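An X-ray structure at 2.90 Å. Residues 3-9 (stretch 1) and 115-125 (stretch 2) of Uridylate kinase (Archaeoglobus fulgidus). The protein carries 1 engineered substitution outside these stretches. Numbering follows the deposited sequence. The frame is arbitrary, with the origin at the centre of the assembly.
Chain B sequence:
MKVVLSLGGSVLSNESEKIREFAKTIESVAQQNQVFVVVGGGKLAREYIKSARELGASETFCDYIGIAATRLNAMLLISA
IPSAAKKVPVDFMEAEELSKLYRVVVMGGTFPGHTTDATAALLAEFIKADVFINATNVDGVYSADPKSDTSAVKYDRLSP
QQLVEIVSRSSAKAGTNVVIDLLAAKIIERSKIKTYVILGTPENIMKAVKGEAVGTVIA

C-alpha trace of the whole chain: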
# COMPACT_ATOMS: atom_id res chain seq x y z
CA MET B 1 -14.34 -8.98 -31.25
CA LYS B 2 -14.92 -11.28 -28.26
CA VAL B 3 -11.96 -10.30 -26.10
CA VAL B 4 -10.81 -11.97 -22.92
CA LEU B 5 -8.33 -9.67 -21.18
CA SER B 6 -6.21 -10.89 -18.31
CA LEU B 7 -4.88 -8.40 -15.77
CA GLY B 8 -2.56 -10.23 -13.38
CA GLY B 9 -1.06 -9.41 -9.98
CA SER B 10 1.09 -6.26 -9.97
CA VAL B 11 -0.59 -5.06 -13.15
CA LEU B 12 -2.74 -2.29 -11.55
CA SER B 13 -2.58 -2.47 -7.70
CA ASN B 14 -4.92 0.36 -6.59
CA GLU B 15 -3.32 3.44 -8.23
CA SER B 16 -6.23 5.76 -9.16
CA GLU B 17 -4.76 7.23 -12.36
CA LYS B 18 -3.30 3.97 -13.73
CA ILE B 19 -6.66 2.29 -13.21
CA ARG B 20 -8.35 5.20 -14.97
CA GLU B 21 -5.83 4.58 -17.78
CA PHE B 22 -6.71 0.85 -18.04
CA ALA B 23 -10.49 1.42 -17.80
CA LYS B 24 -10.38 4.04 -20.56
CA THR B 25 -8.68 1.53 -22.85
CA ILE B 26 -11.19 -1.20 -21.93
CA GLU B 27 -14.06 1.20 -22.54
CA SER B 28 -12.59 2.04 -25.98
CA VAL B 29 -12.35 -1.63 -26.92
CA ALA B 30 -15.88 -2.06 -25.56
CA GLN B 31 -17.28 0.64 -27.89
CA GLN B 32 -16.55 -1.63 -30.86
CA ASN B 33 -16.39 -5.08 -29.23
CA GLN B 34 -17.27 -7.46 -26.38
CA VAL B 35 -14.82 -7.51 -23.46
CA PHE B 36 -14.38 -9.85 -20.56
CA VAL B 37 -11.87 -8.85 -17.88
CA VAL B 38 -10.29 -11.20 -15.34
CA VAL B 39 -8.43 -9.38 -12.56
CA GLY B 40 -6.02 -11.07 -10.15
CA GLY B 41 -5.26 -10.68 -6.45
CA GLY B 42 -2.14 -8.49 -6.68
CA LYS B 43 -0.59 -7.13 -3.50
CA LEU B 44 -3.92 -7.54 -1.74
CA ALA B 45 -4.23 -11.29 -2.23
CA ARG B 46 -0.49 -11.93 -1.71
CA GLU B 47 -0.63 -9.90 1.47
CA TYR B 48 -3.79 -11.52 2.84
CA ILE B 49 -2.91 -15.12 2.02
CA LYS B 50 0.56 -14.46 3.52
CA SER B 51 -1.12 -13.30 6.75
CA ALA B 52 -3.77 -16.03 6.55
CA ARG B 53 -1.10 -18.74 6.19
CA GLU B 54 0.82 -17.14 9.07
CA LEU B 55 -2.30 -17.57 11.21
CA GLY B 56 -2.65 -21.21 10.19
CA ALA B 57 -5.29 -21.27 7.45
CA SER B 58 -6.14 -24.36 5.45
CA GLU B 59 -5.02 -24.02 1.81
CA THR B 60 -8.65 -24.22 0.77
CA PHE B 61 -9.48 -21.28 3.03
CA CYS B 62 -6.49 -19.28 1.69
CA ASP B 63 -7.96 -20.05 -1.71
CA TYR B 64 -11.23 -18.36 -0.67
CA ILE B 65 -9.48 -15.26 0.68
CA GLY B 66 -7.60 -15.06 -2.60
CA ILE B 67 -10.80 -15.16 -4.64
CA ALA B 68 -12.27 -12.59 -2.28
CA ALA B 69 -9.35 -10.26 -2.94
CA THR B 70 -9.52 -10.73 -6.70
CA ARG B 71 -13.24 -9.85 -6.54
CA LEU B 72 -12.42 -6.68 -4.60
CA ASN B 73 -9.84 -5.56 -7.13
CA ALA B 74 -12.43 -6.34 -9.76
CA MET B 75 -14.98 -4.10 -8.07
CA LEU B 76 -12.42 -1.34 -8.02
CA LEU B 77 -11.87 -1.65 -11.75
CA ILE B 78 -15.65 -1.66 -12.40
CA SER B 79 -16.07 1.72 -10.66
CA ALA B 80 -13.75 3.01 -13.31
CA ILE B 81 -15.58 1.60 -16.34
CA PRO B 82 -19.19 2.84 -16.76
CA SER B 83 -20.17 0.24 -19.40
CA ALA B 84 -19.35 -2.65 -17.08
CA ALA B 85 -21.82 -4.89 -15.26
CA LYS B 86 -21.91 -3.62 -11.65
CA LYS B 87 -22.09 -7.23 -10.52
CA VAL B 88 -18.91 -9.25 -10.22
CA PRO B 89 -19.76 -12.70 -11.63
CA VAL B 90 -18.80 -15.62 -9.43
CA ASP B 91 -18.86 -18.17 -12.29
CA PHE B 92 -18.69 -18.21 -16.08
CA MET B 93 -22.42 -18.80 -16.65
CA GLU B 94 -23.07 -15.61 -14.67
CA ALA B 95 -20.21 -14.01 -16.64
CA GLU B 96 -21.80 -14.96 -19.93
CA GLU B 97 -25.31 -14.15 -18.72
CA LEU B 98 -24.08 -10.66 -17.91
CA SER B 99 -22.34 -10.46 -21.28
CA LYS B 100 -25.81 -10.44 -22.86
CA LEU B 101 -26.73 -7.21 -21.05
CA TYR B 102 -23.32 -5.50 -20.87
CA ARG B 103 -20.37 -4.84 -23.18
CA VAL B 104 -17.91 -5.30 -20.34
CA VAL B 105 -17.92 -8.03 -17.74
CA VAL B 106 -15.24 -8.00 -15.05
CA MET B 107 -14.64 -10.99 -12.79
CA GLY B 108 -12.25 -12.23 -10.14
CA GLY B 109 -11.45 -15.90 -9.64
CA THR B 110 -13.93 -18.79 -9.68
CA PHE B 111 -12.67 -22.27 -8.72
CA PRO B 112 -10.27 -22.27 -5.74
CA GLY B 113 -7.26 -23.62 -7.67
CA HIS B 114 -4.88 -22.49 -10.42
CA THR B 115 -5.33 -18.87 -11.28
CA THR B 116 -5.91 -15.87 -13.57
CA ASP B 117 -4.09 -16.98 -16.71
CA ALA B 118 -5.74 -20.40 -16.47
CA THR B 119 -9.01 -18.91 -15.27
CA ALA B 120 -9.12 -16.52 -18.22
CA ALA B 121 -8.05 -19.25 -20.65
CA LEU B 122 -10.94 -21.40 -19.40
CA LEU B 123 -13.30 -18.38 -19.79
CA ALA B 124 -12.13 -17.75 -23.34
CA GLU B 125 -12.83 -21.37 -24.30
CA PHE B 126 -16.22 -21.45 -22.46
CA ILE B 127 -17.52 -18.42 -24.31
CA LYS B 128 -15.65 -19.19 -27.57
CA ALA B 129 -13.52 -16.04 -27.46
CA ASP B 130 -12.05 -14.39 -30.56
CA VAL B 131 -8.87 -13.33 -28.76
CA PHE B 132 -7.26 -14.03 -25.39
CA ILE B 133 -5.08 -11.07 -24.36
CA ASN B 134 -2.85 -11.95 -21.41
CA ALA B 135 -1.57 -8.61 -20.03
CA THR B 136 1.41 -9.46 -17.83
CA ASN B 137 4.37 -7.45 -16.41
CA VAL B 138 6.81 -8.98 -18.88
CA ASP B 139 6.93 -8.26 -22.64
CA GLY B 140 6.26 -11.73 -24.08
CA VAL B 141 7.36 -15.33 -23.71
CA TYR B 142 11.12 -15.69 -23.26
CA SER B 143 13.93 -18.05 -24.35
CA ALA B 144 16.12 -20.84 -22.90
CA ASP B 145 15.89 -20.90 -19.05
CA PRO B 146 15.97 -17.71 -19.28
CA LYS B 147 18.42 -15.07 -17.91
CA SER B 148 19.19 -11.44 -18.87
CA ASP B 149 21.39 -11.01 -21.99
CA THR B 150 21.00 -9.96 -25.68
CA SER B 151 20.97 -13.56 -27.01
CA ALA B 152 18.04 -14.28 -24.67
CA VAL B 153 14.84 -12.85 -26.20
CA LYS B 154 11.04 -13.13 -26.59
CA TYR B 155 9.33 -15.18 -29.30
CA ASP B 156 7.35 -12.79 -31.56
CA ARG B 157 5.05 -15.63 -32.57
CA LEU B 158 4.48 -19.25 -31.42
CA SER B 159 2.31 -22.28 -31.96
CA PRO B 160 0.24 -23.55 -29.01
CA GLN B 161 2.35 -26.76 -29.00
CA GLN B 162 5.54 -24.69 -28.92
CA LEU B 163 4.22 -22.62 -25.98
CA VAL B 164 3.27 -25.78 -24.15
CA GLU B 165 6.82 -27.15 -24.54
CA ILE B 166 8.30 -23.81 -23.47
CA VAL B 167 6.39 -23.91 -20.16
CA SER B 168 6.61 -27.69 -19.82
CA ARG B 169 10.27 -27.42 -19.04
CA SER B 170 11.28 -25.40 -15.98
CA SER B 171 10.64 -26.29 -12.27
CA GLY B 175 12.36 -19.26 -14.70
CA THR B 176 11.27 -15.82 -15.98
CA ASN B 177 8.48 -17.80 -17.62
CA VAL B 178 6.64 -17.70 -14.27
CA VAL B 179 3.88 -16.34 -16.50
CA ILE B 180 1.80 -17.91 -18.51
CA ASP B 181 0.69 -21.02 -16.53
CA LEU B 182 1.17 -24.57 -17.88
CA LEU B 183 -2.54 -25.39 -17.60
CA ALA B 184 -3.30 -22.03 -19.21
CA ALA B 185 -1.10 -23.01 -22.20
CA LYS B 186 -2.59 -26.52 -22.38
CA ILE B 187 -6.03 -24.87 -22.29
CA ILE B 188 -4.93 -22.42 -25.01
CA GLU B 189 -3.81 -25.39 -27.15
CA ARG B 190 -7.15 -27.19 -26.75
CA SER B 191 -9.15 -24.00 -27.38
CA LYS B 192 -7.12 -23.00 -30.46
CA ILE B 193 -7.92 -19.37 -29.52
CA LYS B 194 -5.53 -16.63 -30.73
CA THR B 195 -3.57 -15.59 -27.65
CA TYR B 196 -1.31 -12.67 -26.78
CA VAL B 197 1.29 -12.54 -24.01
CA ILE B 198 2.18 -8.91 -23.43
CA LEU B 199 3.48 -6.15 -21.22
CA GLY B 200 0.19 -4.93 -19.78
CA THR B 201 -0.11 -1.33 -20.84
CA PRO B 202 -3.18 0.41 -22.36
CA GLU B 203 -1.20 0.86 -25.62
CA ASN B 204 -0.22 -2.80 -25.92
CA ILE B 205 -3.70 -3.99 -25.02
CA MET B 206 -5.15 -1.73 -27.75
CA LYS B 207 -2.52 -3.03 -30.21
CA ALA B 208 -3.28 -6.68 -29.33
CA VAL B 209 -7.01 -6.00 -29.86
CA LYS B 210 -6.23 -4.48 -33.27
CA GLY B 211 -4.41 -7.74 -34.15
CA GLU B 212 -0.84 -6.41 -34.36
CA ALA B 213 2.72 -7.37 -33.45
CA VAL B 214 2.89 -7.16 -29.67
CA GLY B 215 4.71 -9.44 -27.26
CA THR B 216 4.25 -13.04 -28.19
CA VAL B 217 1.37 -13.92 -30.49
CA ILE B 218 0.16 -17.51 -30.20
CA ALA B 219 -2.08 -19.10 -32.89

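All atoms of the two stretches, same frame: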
# COMPACT_ATOMS: atom_id res chain seq x y z
N VAL B 3 -13.27 -10.37 -26.75
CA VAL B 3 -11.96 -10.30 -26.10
C VAL B 3 -12.03 -10.78 -24.66
O VAL B 3 -12.88 -10.32 -23.88
CB VAL B 3 -11.44 -8.86 -26.05
CG1 VAL B 3 -10.00 -8.85 -25.54
CG2 VAL B 3 -11.54 -8.21 -27.41
N VAL B 4 -11.13 -11.71 -24.32
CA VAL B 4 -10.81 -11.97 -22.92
C VAL B 4 -9.49 -11.27 -22.61
O VAL B 4 -8.46 -11.57 -23.23
CB VAL B 4 -10.68 -13.49 -22.60
CG1 VAL B 4 -10.27 -13.73 -21.13
CG2 VAL B 4 -11.97 -14.21 -22.89
N LEU B 5 -9.53 -10.34 -21.66
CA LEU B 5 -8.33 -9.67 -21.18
C LEU B 5 -7.96 -10.20 -19.81
O LEU B 5 -8.82 -10.37 -18.94
CB LEU B 5 -8.55 -8.16 -21.11
CG LEU B 5 -7.41 -7.31 -20.54
CD1 LEU B 5 -6.17 -7.55 -21.37
CD2 LEU B 5 -7.80 -5.83 -20.51
N SER B 6 -6.67 -10.44 -19.61
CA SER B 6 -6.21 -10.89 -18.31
C SER B 6 -5.29 -9.85 -17.67
O SER B 6 -4.22 -9.56 -18.19
CB SER B 6 -5.49 -12.24 -18.45
OG SER B 6 -5.62 -13.03 -17.27
N LEU B 7 -5.72 -9.29 -16.55
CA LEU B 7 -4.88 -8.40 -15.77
C LEU B 7 -4.41 -9.13 -14.52
O LEU B 7 -5.20 -9.38 -13.62
CB LEU B 7 -5.66 -7.15 -15.39
CG LEU B 7 -6.18 -6.34 -16.57
CD1 LEU B 7 -7.32 -5.48 -16.10
CD2 LEU B 7 -5.06 -5.48 -17.12
N GLY B 8 -3.13 -9.46 -14.47
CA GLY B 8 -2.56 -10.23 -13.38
C GLY B 8 -2.26 -9.43 -12.13
O GLY B 8 -2.70 -8.28 -11.98
N GLY B 9 -1.51 -10.05 -11.22
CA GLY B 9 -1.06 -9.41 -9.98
C GLY B 9 0.18 -8.57 -10.22
O GLY B 9 1.13 -9.02 -10.87
N THR B 115 -4.79 -20.21 -11.28
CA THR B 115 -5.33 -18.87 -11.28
C THR B 115 -5.03 -17.99 -12.49
O THR B 115 -4.05 -18.18 -13.20
CB THR B 115 -4.91 -18.10 -10.00
OG1 THR B 115 -3.61 -18.53 -9.58
CG2 THR B 115 -5.91 -18.32 -8.87
N THR B 116 -5.95 -17.03 -12.66
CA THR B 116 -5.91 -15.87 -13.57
C THR B 116 -5.63 -16.10 -15.04
O THR B 116 -6.50 -15.86 -15.87
CB THR B 116 -5.07 -14.71 -13.04
OG1 THR B 116 -5.12 -14.70 -11.61
CG2 THR B 116 -5.63 -13.40 -13.59
N ASP B 117 -4.42 -16.54 -15.36
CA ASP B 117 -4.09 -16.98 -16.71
C ASP B 117 -4.98 -18.15 -17.09
O ASP B 117 -5.68 -18.11 -18.11
CB ASP B 117 -2.63 -17.40 -16.81
CG ASP B 117 -1.68 -16.24 -16.64
OD1 ASP B 117 -2.16 -15.08 -16.64
OD2 ASP B 117 -0.46 -16.48 -16.51
N ALA B 118 -4.96 -19.18 -16.24
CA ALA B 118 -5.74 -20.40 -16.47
C ALA B 118 -7.22 -20.05 -16.45
O ALA B 118 -7.94 -20.36 -17.39
CB ALA B 118 -5.41 -21.45 -15.44
N THR B 119 -7.64 -19.36 -15.39
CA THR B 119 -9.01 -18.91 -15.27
C THR B 119 -9.51 -18.21 -16.53
O THR B 119 -10.57 -18.55 -17.05
CB THR B 119 -9.16 -17.98 -14.08
OG1 THR B 119 -8.99 -18.74 -12.88
CG2 THR B 119 -10.53 -17.30 -14.09
N ALA B 120 -8.72 -17.27 -17.04
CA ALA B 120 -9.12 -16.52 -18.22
C ALA B 120 -9.05 -17.36 -19.48
O ALA B 120 -9.82 -17.12 -20.41
CB ALA B 120 -8.30 -15.26 -18.36
N ALA B 121 -8.13 -18.32 -19.52
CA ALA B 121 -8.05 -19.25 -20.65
C ALA B 121 -9.31 -20.09 -20.71
O ALA B 121 -9.97 -20.15 -21.75
CB ALA B 121 -6.81 -20.14 -20.56
N LEU B 122 -9.66 -20.72 -19.58
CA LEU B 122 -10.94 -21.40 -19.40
C LEU B 122 -12.15 -20.55 -19.86
O LEU B 122 -12.97 -21.03 -20.64
CB LEU B 122 -11.10 -21.82 -17.95
CG LEU B 122 -10.07 -22.85 -17.48
CD1 LEU B 122 -9.82 -22.73 -15.98
CD2 LEU B 122 -10.47 -24.26 -17.85
N LEU B 123 -12.23 -19.30 -19.40
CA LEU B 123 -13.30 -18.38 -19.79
C LEU B 123 -13.37 -18.14 -21.28
O LEU B 123 -14.45 -18.13 -21.86
CB LEU B 123 -13.17 -17.05 -19.06
CG LEU B 123 -14.31 -16.06 -19.34
CD1 LEU B 123 -15.65 -16.68 -18.99
CD2 LEU B 123 -14.12 -14.73 -18.60
N ALA B 124 -12.22 -17.93 -21.90
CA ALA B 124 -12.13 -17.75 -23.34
C ALA B 124 -12.77 -18.92 -24.09
O ALA B 124 -13.61 -18.73 -24.98
CB ALA B 124 -10.67 -17.59 -23.75
N GLU B 125 -12.34 -20.12 -23.72
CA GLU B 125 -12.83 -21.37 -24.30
C GLU B 125 -14.34 -21.50 -24.12
O GLU B 125 -15.05 -21.64 -25.09
CB GLU B 125 -12.08 -22.53 -23.66
CG GLU B 125 -12.39 -23.90 -24.19
CD GLU B 125 -11.80 -24.98 -23.30
OE1 GLU B 125 -12.16 -25.01 -22.10
OE2 GLU B 125 -10.99 -25.80 -23.79

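The β-strand formed by residues 3-7 lies against the helix that begins at Asp-117, the two running almost exactly antiparallel, with 174° between their N-to-C directions and 8.7 Å between their axes at closest approach. The register follows from this alignment: a step of two residues along the strand is matched by about four, or roughly one turn, along the helix, so that Val-4 lies nearest Ala-124, Ser-6 nearest Ala-120 and Gly-8 nearest Thr-116. Because side chains alternate along a strand, Val-4 and Ser-6 point toward the helix while Leu-5 and Leu-7 point away.

Val-4 contributes the largest contact surface. Its two methyl groups reach successive turns: CG1 lies 3.7 Å from CB of Ala-120, and CG2 lies 3.7 Å from CB of Ala-124. These are apolar contacts between buried side chains. The short alanine side chains leave the helix backbone within reach, and Val-4 CG2 also approaches the CA of Ala-124 at 3.6 Å. Leu-123 adds a smaller covered area beside this site.

Ser-6, the next largest contributor, brings a polar group to the start of the helix. Its OG donates a weak hydrogen bond to the backbone O of Thr-116, at 3.3 Å. That same carbonyl accepts the helical hydrogen bond from Ala-120 N, at 2.9 Å, so it serves both the helix and the strand. The hydroxyl also packs against the helix, with Ser-6 OG 3.7 Å from Ala-120 CB.

Thr-116 occupies the N-cap position, but its side chain makes no capping bond. Instead it points toward the strand, where its CG2 lies 3.7 Å from Ser-6 OG and 4.0 Å from the backbone O of Leu-7. The contact fades at Gly-8, whose CA is 4.4 Å from Thr-116 CG2.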